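2-hydroxyisocaproyl-CoA dehydratase activator (Clostridium difficile, PDB 4EHU) activates (R)-2-hydroxyisocaproyl-CoA dehydratase in L-leucine fermentation by transferring one electron to it from a [4Fe-4S] cluster as ATP is hydrolysed. Local coordinates at residues I234-P237 / D238-L242; I98-G102 / Q103-V107; I204-Q207 / R208-M212; L6-S10 / T11-G15; K75-E79 / L80-A84. One frame throughout, in Å; residues are numbered along the deposited sequence. Where two conformers were deposited one is given.

Contact 1 (I234-P237 / D238-L242); sequences IIVP and DIPQL. With ANP (phosphoaminophosphonic acid-adenylate ester), chain D.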
# COMPACT_ATOMS: atom_id res chain seq x y z
N ILE A 234 10.58 9.82 23.48
CA ILE A 234 11.45 9.50 22.36
C ILE A 234 12.48 10.58 22.18
O ILE A 234 12.16 11.78 22.20
CB ILE A 234 10.63 9.37 21.06
CG1 ILE A 234 9.67 8.20 21.20
CG2 ILE A 234 11.58 9.14 19.86
CD1 ILE A 234 8.81 7.97 19.95
N ILE A 235 13.74 10.17 22.03
CA ILE A 235 14.82 11.10 21.80
C ILE A 235 15.08 11.16 20.31
O ILE A 235 15.08 10.12 19.64
CB ILE A 235 16.10 10.64 22.53
CG1 ILE A 235 15.86 10.60 24.04
CG2 ILE A 235 17.28 11.57 22.18
CD1 ILE A 235 17.00 9.92 24.82
N VAL A 236 15.27 12.35 19.78
CA VAL A 236 15.61 12.52 18.38
C VAL A 236 16.95 13.27 18.32
O VAL A 236 17.11 14.33 18.92
CB VAL A 236 14.53 13.33 17.62
CG1 VAL A 236 14.88 13.42 16.13
CG2 VAL A 236 13.14 12.68 17.77
N PRO A 237 17.94 12.72 17.60
CA PRO A 237 19.22 13.42 17.45
C PRO A 237 19.02 14.74 16.72
O PRO A 237 17.96 14.95 16.14
CB PRO A 237 20.05 12.48 16.56
CG PRO A 237 19.32 11.16 16.57
CD PRO A 237 17.88 11.46 16.83
N ASP A 238 20.01 15.63 16.77
CA ASP A 238 19.93 16.86 16.02
C ASP A 238 19.89 16.57 14.53
O ASP A 238 19.34 17.36 13.76
CB ASP A 238 21.12 17.77 16.35
CG ASP A 238 21.08 18.27 17.80
OD1 ASP A 238 19.97 18.42 18.35
OD2 ASP A 238 22.16 18.51 18.38
N ILE A 239 20.46 15.44 14.13
CA ILE A 239 20.62 15.09 12.71
C ILE A 239 20.04 13.71 12.38
O ILE A 239 20.74 12.82 11.91
CB ILE A 239 22.11 15.09 12.30
CG1 ILE A 239 22.95 14.28 13.30
CG2 ILE A 239 22.64 16.53 12.24
CD1 ILE A 239 24.38 13.94 12.80
N PRO A 240 18.74 13.52 12.63
CA PRO A 240 18.17 12.16 12.56
C PRO A 240 18.30 11.48 11.21
O PRO A 240 18.44 10.27 11.15
CB PRO A 240 16.68 12.38 12.87
CG PRO A 240 16.45 13.83 12.50
CD PRO A 240 17.70 14.54 12.89
N GLN A 241 18.25 12.24 10.12
CA GLN A 241 18.31 11.65 8.78
C GLN A 241 19.73 11.18 8.42
O GLN A 241 19.92 10.44 7.47
CB GLN A 241 17.83 12.66 7.74
CG GLN A 241 17.59 12.06 6.37
CD GLN A 241 16.90 13.02 5.44
OE1 GLN A 241 16.84 14.23 5.71
NE2 GLN A 241 16.36 12.50 4.34
N LEU A 242 20.70 11.60 9.22
CA LEU A 242 22.11 11.37 8.92
C LEU A 242 22.79 10.30 9.78
O LEU A 242 24.02 10.11 9.65
CB LEU A 242 22.87 12.69 9.09
CG LEU A 242 22.67 13.71 7.97
CD1 LEU A 242 22.99 15.11 8.46
CD2 LEU A 242 23.52 13.35 6.74
PG ANP D . 14.91 3.74 3.27
O1G ANP D . 15.59 2.93 2.17
O2G ANP D . 15.76 3.75 4.51
O3G ANP D . 13.52 3.32 3.52
PB ANP D . 15.83 6.61 2.93
O1B ANP D . 16.26 7.28 1.65
O2B ANP D . 16.95 6.26 3.92
N3B ANP D . 14.80 5.28 2.51
PA ANP D . 15.25 8.85 4.68
O1A ANP D . 16.29 9.67 3.99
O2A ANP D . 15.50 8.25 6.04
O3A ANP D . 14.83 7.62 3.71
O5' ANP D . 13.84 9.62 4.77
C5' ANP D . 13.16 10.02 3.57
C4' ANP D . 11.94 10.85 3.96
O4' ANP D . 12.01 11.68 5.11
C3' ANP D . 10.84 11.27 3.01
O3' ANP D . 10.08 10.14 2.56
C2' ANP D . 10.05 12.28 3.85
O2' ANP D . 8.77 11.78 4.27
C1' ANP D . 10.90 12.58 5.09
N9 ANP D . 11.48 13.93 5.10
C8 ANP D . 12.52 14.37 4.36
N7 ANP D . 12.83 15.65 4.67
C5 ANP D . 11.96 16.03 5.64
C6 ANP D . 11.72 17.24 6.44
N6 ANP D . 12.49 18.33 6.22
N1 ANP D . 10.73 17.21 7.36
C2 ANP D . 9.97 16.12 7.58
N3 ANP D . 10.12 14.99 6.88
C4 ANP D . 11.09 14.89 5.93

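Contact 2 (I98-G102 / Q103-V107); sequences IDIGG and QDAKV. With ANP (phosphoaminophosphonic acid-adenylate ester), chain D.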
# COMPACT_ATOMS: atom_id res chain seq x y z
N ILE A 98 14.15 3.43 16.18
CA ILE A 98 13.09 3.41 15.20
C ILE A 98 13.54 4.23 14.02
O ILE A 98 13.67 5.44 14.13
CB ILE A 98 11.80 4.05 15.78
CG1 ILE A 98 11.40 3.32 17.05
CG2 ILE A 98 10.66 4.00 14.73
CD1 ILE A 98 10.34 4.13 17.93
N ASP A 99 13.79 3.56 12.90
CA ASP A 99 14.26 4.23 11.70
C ASP A 99 13.11 4.27 10.70
O ASP A 99 12.79 3.28 10.08
CB ASP A 99 15.45 3.44 11.10
CG ASP A 99 15.72 3.79 9.64
OD1 ASP A 99 15.53 4.95 9.25
OD2 ASP A 99 16.15 2.87 8.87
N ILE A 100 12.49 5.44 10.55
CA ILE A 100 11.44 5.55 9.54
C ILE A 100 12.01 6.25 8.32
O ILE A 100 12.32 7.43 8.37
CB ILE A 100 10.21 6.31 10.07
CG1 ILE A 100 9.73 5.67 11.37
CG2 ILE A 100 9.13 6.26 8.99
CD1 ILE A 100 8.51 6.46 12.07
N GLY A 101 12.15 5.49 7.22
CA GLY A 101 12.69 6.03 5.99
C GLY A 101 11.61 6.20 4.94
O GLY A 101 10.41 6.19 5.25
N GLY A 102 12.04 6.35 3.69
CA GLY A 102 11.14 6.58 2.57
C GLY A 102 10.46 5.33 2.04
O GLY A 102 9.41 5.45 1.40
N GLN A 103 11.01 4.15 2.26
CA GLN A 103 10.33 2.94 1.79
C GLN A 103 10.13 1.85 2.84
O GLN A 103 9.34 0.92 2.63
CB GLN A 103 11.05 2.34 0.56
CG GLN A 103 12.30 1.54 0.88
CD GLN A 103 12.83 0.81 -0.36
OE1 GLN A 103 12.31 0.96 -1.46
NE2 GLN A 103 13.88 0.01 -0.18
N ASP A 104 10.82 1.95 3.97
CA ASP A 104 10.54 1.00 5.04
C ASP A 104 10.75 1.61 6.42
O ASP A 104 11.35 2.67 6.54
CB ASP A 104 11.30 -0.34 4.88
CG ASP A 104 12.83 -0.21 5.02
OD1 ASP A 104 13.30 0.27 6.07
OD2 ASP A 104 13.55 -0.64 4.08
N ALA A 105 10.20 0.95 7.43
CA ALA A 105 10.40 1.39 8.80
C ALA A 105 11.03 0.22 9.51
O ALA A 105 10.58 -0.92 9.37
CB ALA A 105 9.08 1.73 9.45
N LYS A 106 12.10 0.51 10.23
CA LYS A 106 12.86 -0.51 10.90
C LYS A 106 12.85 -0.25 12.38
O LYS A 106 13.02 0.89 12.82
CB LYS A 106 14.31 -0.48 10.41
CG LYS A 106 14.47 -0.89 8.94
CD LYS A 106 15.95 -0.76 8.55
CE LYS A 106 16.25 -1.64 7.32
NZ LYS A 106 15.75 -1.03 6.05
N VAL A 107 12.67 -1.30 13.17
CA VAL A 107 12.79 -1.18 14.61
C VAL A 107 13.85 -2.13 15.12
O VAL A 107 13.78 -3.36 14.91
CB VAL A 107 11.46 -1.44 15.32
CG1 VAL A 107 11.64 -1.29 16.83
CG2 VAL A 107 10.40 -0.48 14.81
PG ANP D . 14.91 3.74 3.27
O1G ANP D . 15.59 2.93 2.17
O2G ANP D . 15.76 3.75 4.51
O3G ANP D . 13.52 3.32 3.52
PB ANP D . 15.83 6.61 2.93
O1B ANP D . 16.26 7.28 1.65
O2B ANP D . 16.95 6.26 3.92
N3B ANP D . 14.80 5.28 2.51
PA ANP D . 15.25 8.85 4.68
O1A ANP D . 16.29 9.67 3.99
O2A ANP D . 15.50 8.25 6.04
O3A ANP D . 14.83 7.62 3.71
O5' ANP D . 13.84 9.62 4.77
C5' ANP D . 13.16 10.02 3.57
C4' ANP D . 11.94 10.85 3.96
O4' ANP D . 12.01 11.68 5.11
C3' ANP D . 10.84 11.27 3.01
O3' ANP D . 10.08 10.14 2.56
C2' ANP D . 10.05 12.28 3.85
O2' ANP D . 8.77 11.78 4.27
C1' ANP D . 10.90 12.58 5.09
N9 ANP D . 11.48 13.93 5.10
C8 ANP D . 12.52 14.37 4.36
N7 ANP D . 12.83 15.65 4.67
C5 ANP D . 11.96 16.03 5.64
C6 ANP D . 11.72 17.24 6.44
N6 ANP D . 12.49 18.33 6.22
N1 ANP D . 10.73 17.21 7.36
C2 ANP D . 9.97 16.12 7.58
N3 ANP D . 10.12 14.99 6.88
C4 ANP D . 11.09 14.89 5.93

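Contact 3 (I204-Q207 / R208-M212); sequences IGVQ and RNVVM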
# COMPACT_ATOMS: atom_id res chain seq x y z
N ILE A 204 8.18 -5.73 19.58
CA ILE A 204 9.56 -5.96 20.02
C ILE A 204 9.72 -5.69 21.50
O ILE A 204 10.66 -6.18 22.14
CB ILE A 204 10.53 -5.07 19.24
CG1 ILE A 204 10.85 -5.71 17.89
CG2 ILE A 204 11.83 -4.89 20.00
CD1 ILE A 204 11.78 -4.90 17.03
N GLY A 205 8.82 -4.89 22.06
CA GLY A 205 8.92 -4.51 23.46
C GLY A 205 9.75 -3.25 23.61
O GLY A 205 10.96 -3.27 23.40
N VAL A 206 9.11 -2.15 23.99
CA VAL A 206 9.83 -0.88 24.08
C VAL A 206 10.86 -0.93 25.21
O VAL A 206 10.59 -1.45 26.29
CB VAL A 206 8.86 0.31 24.25
CG1 VAL A 206 8.21 0.28 25.61
CG2 VAL A 206 9.60 1.63 24.03
N GLN A 207 12.06 -0.42 24.95
CA GLN A 207 13.05 -0.29 26.01
C GLN A 207 13.78 1.03 25.86
O GLN A 207 14.29 1.34 24.79
CB GLN A 207 14.05 -1.45 25.98
CG GLN A 207 14.83 -1.58 27.27
CD GLN A 207 15.66 -2.84 27.32
OE1 GLN A 207 15.72 -3.59 26.35
NE2 GLN A 207 16.32 -3.07 28.45
N ARG A 208 13.82 1.82 26.92
CA ARG A 208 14.52 3.10 26.89
C ARG A 208 16.04 2.90 26.88
O ARG A 208 16.54 1.93 27.43
CB ARG A 208 14.13 3.95 28.10
CG ARG A 208 12.64 4.16 28.21
CD ARG A 208 12.29 5.06 29.39
NE ARG A 208 12.61 6.45 29.11
CZ ARG A 208 12.40 7.45 29.96
NH1 ARG A 208 11.88 7.20 31.15
NH2 ARG A 208 12.71 8.70 29.62
N ASN A 209 16.78 3.82 26.26
CA ASN A 209 16.22 4.99 25.62
C ASN A 209 15.72 4.63 24.23
O ASN A 209 16.33 3.80 23.55
CB ASN A 209 17.28 6.08 25.47
CG ASN A 209 17.62 6.76 26.79
OD1 ASN A 209 16.73 7.00 27.61
ND2 ASN A 209 18.89 7.07 26.99
N VAL A 210 14.62 5.26 23.83
CA VAL A 210 14.03 5.06 22.51
C VAL A 210 14.45 6.23 21.66
O VAL A 210 14.25 7.39 22.03
CB VAL A 210 12.50 5.00 22.59
CG1 VAL A 210 11.89 4.80 21.21
CG2 VAL A 210 12.06 3.90 23.55
N VAL A 211 15.06 5.93 20.52
CA VAL A 211 15.55 6.97 19.63
C VAL A 211 14.92 6.83 18.27
O VAL A 211 14.87 5.73 17.72
CB VAL A 211 17.08 6.89 19.48
CG1 VAL A 211 17.58 7.91 18.43
CG2 VAL A 211 17.76 7.11 20.86
N MET A 212 14.43 7.92 17.70
CA MET A 212 13.94 7.90 16.32
C MET A 212 14.94 8.56 15.38
O MET A 212 15.50 9.62 15.67
CB MET A 212 12.58 8.57 16.17
CG MET A 212 11.98 8.34 14.77
SD MET A 212 10.37 9.10 14.50
CE MET A 212 9.54 8.39 15.93
O HOH W 1 15.78 0.13 29.59

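Contact 4 (L6-S10 / T11-G15); sequences LDIGS and TASKG. With ANP (phosphoaminophosphonic acid-adenylate ester), chain D.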
# COMPACT_ATOMS: atom_id res chain seq x y z
N LEU A 6 28.57 7.22 3.51
CA LEU A 6 27.50 7.51 2.56
C LEU A 6 26.36 6.56 2.84
O LEU A 6 26.58 5.37 3.01
CB LEU A 6 27.98 7.31 1.12
CG LEU A 6 29.02 8.30 0.60
CD1 LEU A 6 29.49 7.87 -0.79
CD2 LEU A 6 28.45 9.71 0.57
N ASP A 7 25.14 7.09 2.91
CA ASP A 7 23.94 6.28 3.12
C ASP A 7 23.01 6.53 1.94
O ASP A 7 22.40 7.59 1.83
CB ASP A 7 23.30 6.65 4.48
CG ASP A 7 21.93 5.99 4.71
OD1 ASP A 7 21.44 5.20 3.88
OD2 ASP A 7 21.34 6.28 5.76
N ILE A 8 22.94 5.58 1.03
CA ILE A 8 22.16 5.73 -0.18
C ILE A 8 20.87 4.96 -0.01
O ILE A 8 20.83 3.75 -0.21
CB ILE A 8 22.94 5.23 -1.40
CG1 ILE A 8 24.32 5.90 -1.44
CG2 ILE A 8 22.16 5.52 -2.67
CD1 ILE A 8 25.29 5.25 -2.43
N GLY A 9 19.81 5.65 0.41
CA GLY A 9 18.57 4.96 0.68
C GLY A 9 17.66 4.96 -0.53
O GLY A 9 18.06 5.36 -1.62
N SER A 10 16.43 4.53 -0.31
CA SER A 10 15.43 4.49 -1.37
C SER A 10 15.13 5.88 -1.91
O SER A 10 14.73 6.05 -3.06
CB SER A 10 14.15 3.87 -0.84
OG SER A 10 13.50 4.70 0.11
N THR A 11 15.34 6.88 -1.06
CA THR A 11 14.67 8.17 -1.23
C THR A 11 15.63 9.33 -1.19
O THR A 11 15.47 10.30 -1.93
CB THR A 11 13.62 8.36 -0.13
OG1 THR A 11 12.66 7.30 -0.20
CG2 THR A 11 12.91 9.71 -0.26
N ALA A 12 16.64 9.25 -0.32
CA ALA A 12 17.62 10.31 -0.22
C ALA A 12 19.02 9.77 -0.03
O ALA A 12 19.19 8.68 0.52
CB ALA A 12 17.27 11.24 0.93
N SER A 13 19.99 10.54 -0.48
CA SER A 13 21.40 10.21 -0.29
C SER A 13 21.97 11.09 0.79
O SER A 13 21.81 12.32 0.77
CB SER A 13 22.19 10.40 -1.58
OG SER A 13 21.74 9.50 -2.57
N LYS A 14 22.66 10.46 1.74
CA LYS A 14 23.21 11.18 2.88
C LYS A 14 24.70 10.93 2.98
O LYS A 14 25.16 9.81 2.75
CB LYS A 14 22.54 10.73 4.18
CG LYS A 14 21.11 11.25 4.37
CD LYS A 14 20.07 10.50 3.50
CE LYS A 14 19.85 9.06 3.98
NZ LYS A 14 18.69 8.38 3.33
N GLY A 15 25.46 11.96 3.33
CA GLY A 15 26.90 11.84 3.48
C GLY A 15 27.42 12.58 4.70
O GLY A 15 26.88 13.62 5.08
PG ANP D . 14.91 3.74 3.27
O1G ANP D . 15.59 2.93 2.17
O2G ANP D . 15.76 3.75 4.51
O3G ANP D . 13.52 3.32 3.52
PB ANP D . 15.83 6.61 2.93
O1B ANP D . 16.26 7.28 1.65
O2B ANP D . 16.95 6.26 3.92
N3B ANP D . 14.80 5.28 2.51
PA ANP D . 15.25 8.85 4.68
O1A ANP D . 16.29 9.67 3.99
O2A ANP D . 15.50 8.25 6.04
O3A ANP D . 14.83 7.62 3.71
O5' ANP D . 13.84 9.62 4.77
C5' ANP D . 13.16 10.02 3.57
C4' ANP D . 11.94 10.85 3.96
O4' ANP D . 12.01 11.68 5.11
C3' ANP D . 10.84 11.27 3.01
O3' ANP D . 10.08 10.14 2.56
C2' ANP D . 10.05 12.28 3.85
O2' ANP D . 8.77 11.78 4.27
C1' ANP D . 10.90 12.58 5.09
N9 ANP D . 11.48 13.93 5.10
C8 ANP D . 12.52 14.37 4.36
N7 ANP D . 12.83 15.65 4.67
C5 ANP D . 11.96 16.03 5.64
C6 ANP D . 11.72 17.24 6.44
N6 ANP D . 12.49 18.33 6.22
N1 ANP D . 10.73 17.21 7.36
C2 ANP D . 9.97 16.12 7.58
N3 ANP D . 10.12 14.99 6.88
C4 ANP D . 11.09 14.89 5.93

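Contact 5 (K75-E79 / L80-A84); sequences KQISE and LSCHA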
# COMPACT_ATOMS: atom_id res chain seq x y z
N LYS A 75 34.31 -0.33 2.29
CA LYS A 75 33.39 -1.36 2.75
C LYS A 75 31.97 -0.94 2.42
O LYS A 75 31.66 0.26 2.34
CB LYS A 75 33.51 -1.57 4.27
CG LYS A 75 34.82 -2.11 4.76
CD LYS A 75 35.00 -3.57 4.41
CE LYS A 75 36.39 -4.04 4.79
NZ LYS A 75 36.61 -5.48 4.48
N GLN A 76 31.11 -1.92 2.21
CA GLN A 76 29.68 -1.69 2.15
C GLN A 76 29.10 -2.40 3.36
O GLN A 76 29.28 -3.60 3.51
CB GLN A 76 29.11 -2.28 0.87
CG GLN A 76 29.73 -1.69 -0.37
CD GLN A 76 29.90 -2.71 -1.48
OE1 GLN A 76 30.26 -3.86 -1.23
NE2 GLN A 76 29.61 -2.30 -2.70
N ILE A 77 28.37 -1.68 4.21
CA ILE A 77 27.94 -2.25 5.49
C ILE A 77 26.46 -2.06 5.69
O ILE A 77 25.92 -1.05 5.30
CB ILE A 77 28.71 -1.62 6.68
CG1 ILE A 77 30.21 -1.93 6.57
CG2 ILE A 77 28.20 -2.14 8.01
CD1 ILE A 77 31.05 -1.17 7.59
N SER A 78 25.84 -3.06 6.30
CA SER A 78 24.41 -3.02 6.67
C SER A 78 23.97 -1.69 7.32
O SER A 78 24.64 -1.15 8.21
CB SER A 78 24.15 -4.16 7.65
OG SER A 78 22.87 -4.03 8.27
N GLU A 79 22.81 -1.19 6.91
CA GLU A 79 22.27 0.02 7.52
C GLU A 79 21.76 -0.22 8.93
O GLU A 79 21.61 0.73 9.70
CB GLU A 79 21.19 0.67 6.65
CG GLU A 79 19.87 -0.08 6.64
CD GLU A 79 19.07 0.19 5.37
OE1 GLU A 79 17.99 0.82 5.47
OE2 GLU A 79 19.50 -0.28 4.29
N LEU A 80 21.50 -1.47 9.30
CA LEU A 80 21.15 -1.74 10.70
C LEU A 80 22.36 -1.43 11.55
O LEU A 80 22.26 -0.76 12.59
CB LEU A 80 20.74 -3.19 10.95
CG LEU A 80 19.38 -3.65 10.41
CD1 LEU A 80 19.22 -3.35 8.92
CD2 LEU A 80 19.21 -5.15 10.67
N SER A 81 23.51 -1.92 11.12
CA SER A 81 24.74 -1.66 11.87
C SER A 81 25.09 -0.18 11.86
O SER A 81 25.51 0.38 12.89
CB SER A 81 25.92 -2.45 11.28
OG SER A 81 25.59 -3.83 11.26
N CYS A 82 24.94 0.46 10.71
CA CYS A 82 25.33 1.85 10.61
C CYS A 82 24.41 2.76 11.43
O CYS A 82 24.90 3.64 12.12
CB CYS A 82 25.39 2.32 9.16
SG CYS A 82 26.81 1.59 8.26
N HIS A 83 23.09 2.57 11.39
CA HIS A 83 22.24 3.41 12.24
C HIS A 83 22.51 3.17 13.72
O HIS A 83 22.55 4.11 14.49
CB HIS A 83 20.75 3.20 11.94
CG HIS A 83 20.26 3.94 10.75
ND1 HIS A 83 20.19 5.32 10.70
CD2 HIS A 83 19.76 3.50 9.57
CE1 HIS A 83 19.69 5.70 9.54
NE2 HIS A 83 19.44 4.61 8.82
N ALA A 84 22.71 1.92 14.12
CA ALA A 84 23.00 1.66 15.52
C ALA A 84 24.31 2.33 15.95
O ALA A 84 24.36 2.94 17.02
CB ALA A 84 23.07 0.17 15.79
O HOH W 2 17.65 3.30 6.75

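Contact 1 (I234-P237 / D238-L242)
Val236 and Pro240 meet in a local apolar contact at the bend where the chain leaves the edge strand 234-235 and heads for helix 243-261. Val236 CG1 lies 3.9 Å from Pro240 CB and almost as near to CG, so one methyl touches the flank of the ring. CG1 is anti to the backbone N (chi1 -177°), which turns it to the proline and leaves CG2 beside the N. The two side chains cross obliquely. Pro237 adds its own ring, with CD 4.2 Å from Pro240 CB. Its carbonyl O sits 3.3 Å from Pro240 CD. No hydrogen bond joins 234-237 to 238-242. The bend belongs to an actin-like ATPase fold, and here it carries the chain from one sheet to the nucleotide. A backbone bond from Leu242 N to Ile239 O, 3.0 Å, closes a turn that contains Pro240. Gln241 extends from this turn with its chain stretched out. Its NE2 donates to ANP O1A over 2.9 Å in a nearly straight bond (170°). Its OE1 accepts from Arg218 NH1, which helps fix the rotation of the amide. Outside the bend, Val236 packs on Val223 of helix 220-230, and Pro240 on Ala217.

Contact 2 (I98-G102 / Q103-V107)
Strands 98-100 and 105-107 run antiparallel, with axes 4.7 Å apart at 174°, and Asp99 and Lys106 form the hydrogen-bonded pair between them. This is a beta hairpin of the actin-like ATPase fold, and its turn is a phosphate-binding loop. Asp99 N donates to Lys106 O over 2.8 Å, in the carbonyl plane. Lys106 N returns a bond to Asp99 O. Nearer the turn, Gly101 N reaches Asp104 O. On one face Ile98 lies beside Val107 and Ile100 beside Ala105, in loose contact, and helix 182-204 covers Ile98 and Val107. On the other face Asp99 and Lys106 lie side by side and point the same way. Asp99 OD2 rests 3.6 Å from Lys106 CD, against the aliphatic chain. The lysine then bends at its last torsion (chi4 77°), which brings NZ to a salt bridge with Asp104 OD1 at 2.8 Å. NZ meets OD1 on its syn side, 25° out of the carboxylate plane. The turn itself grips the nucleotide through backbone N-H groups. Gly102 N donates to the bridging ANP O3A. Gly101 CA lies 3.5 Å from the same ANP O3A. Two successive amides close on one terminal oxygen: Gln103 N lies 2.9 Å and Asp104 N 3.1 Å from ANP O3G.

Contact 3 (I204-Q207 / R208-M212)
Val206 and Val210 touch through single methyl groups across a short turn, with CG2 to CG2 at 3.4 Å, tighter than usual van der Waals contact. The side chains cross at about a right angle. In Val206, CG2 is anti to the backbone N while CG1 sits between N and the carbonyl carbon (chi1 69°). That rotation sends CG2 to its partner. Val210 CG2 also lies 3.6 Å from Gln207 O. The carbonyl at Gln207 is held from outside by Thr96 OG1. A cis peptide bond links Arg208 to Asn209 and is consistent with the sharp turn into strand 210-213. Asn209 ND2 donates to Pro92 O, and the Asn209 backbone bonds to Glu93, Arg95 and Thr96. A water bridges the turn on its other side. It donates to Arg208 O at 2.9 Å and takes a weak bond from Gln207 NE2 at 3.4 Å. Behind these, helix 182-204 ends and Gly205 leaves helical angles with positive phi (89°). The turn thus joins that helix to an inner strand of a sheet in the actin-like fold. No direct hydrogen bond links 204-207 to 208-212; the turn's polar hold comes largely from bonds to 92-96, as the water binds Gln207 only weakly.

Contact 4 (L6-S10 / T11-G15)
The first beta hairpin of the actin-like ATPase fold, strands 6-8 and 13-15, joins Asp7 to Lys14 and turns round the phosphates of ANP. Asp7 N donates to Lys14 O at 2.7 Å, and Lys14 N donates back to Asp7 O. The two side chains lie alongside each other and point the same way. Asp7 OD2 is 3.6 Å from Lys14 CE, while Asp7 OD2 and Lys14 NZ are 4.2 Å apart, beyond a salt bridge. The lysine folds back at chi2 and chi3 (76° and 70°), which brings NZ over the turn. There it donates to ANP O2B at 2.8 Å, to ANP O1A and to Ala12 O. Ala12 O therefore takes two donors, Gly9 N and Lys14 NZ, from opposite faces of its plane; NZ stands well above that plane. The turn adds backbone grips. Thr11 N and Ala12 N both donate to ANP O1B, the latter over 2.8 Å. Ser10 N donates to ANP O1G. Ser10 OG accepts from the bridging ANP N3B at 2.8 Å and shares a 2.7 Å hydrogen bond with Thr11 OG1. Gly9 CA lies 3.4 Å from ANP O1B, so the backbone runs close beside the beta-phosphate. Backbone amides of a hairpin turn round the beta-phosphate are typical of the first phosphate loop of the actin-like fold; a lysine here also occurs in actin.

Contact 5 (K75-E79 / L80-A84)
Glu79 lies in the first turn of helix 79-90 and its side chain runs from the helix towards the nucleotide site. CB starts 3.4 Å from Leu80 N. CG sits between the backbone N and the carbonyl carbon (chi1 73°), also 3.4 Å from Leu80 N, and meets Leu80 CD1 at 4.0 Å. Beyond CG the chain extends, so the carboxylate clears the helix. Its OE1 accepts from a water at 2.8 Å and has Lys106 as its salt-bridge partner. The same water lies 3.0 Å from His83 NE2, one turn along, and so links the two side chains. The ring is steadied at its other nitrogen, where ND1 is hydrogen-bonded to Thr243. His83 N donates to Glu79 O, and the ring comes close as well, with CD2 3.3 Å from that oxygen at an oblique angle. Just before Glu79, Ser78 is the N-cap. Its OG, anti to the backbone N (chi1 168°), swings forward to accept from Leu80 N at 3.1 Å. Ser78 O takes Cys82 N in the first helical bond. Ile77, still on the approach from strand 75-76, lays CG2 4.0 Å from Cys82 SG, and Tyr251 of helix 243-261 packs on Ile77. Glu79 also touches ANP and lies near the magnesium ion. A strand running into a serine-capped helix that presents an acid to the nucleotide places this turn at the ATP site of the actin-like fold.

The chain order is contacts 4, 5, 2, 3 and 1. Two five-stranded sheets with the same strand order carry them, the layout of an actin-like ATPase. Contacts 4 and 5 reach the first sheet, and contacts 2, 3 and 1 the second. Strand 210-213 of contact 3 lies between strand 96-100 of contact 2 and strand 234-235 of contact 1. The centres of contacts 2 and 4 are about 13 Å apart, and their turns meet at the phosphates. Contact 1 reaches ANP through Gln241. Contact 5 joins contact 2 through Glu79 and Lys106. Contact 3 stands apart, about 24 Å from contact 4 between centres. The ATP analogue thus lies between hairpins of both sheets, as ATP probably does.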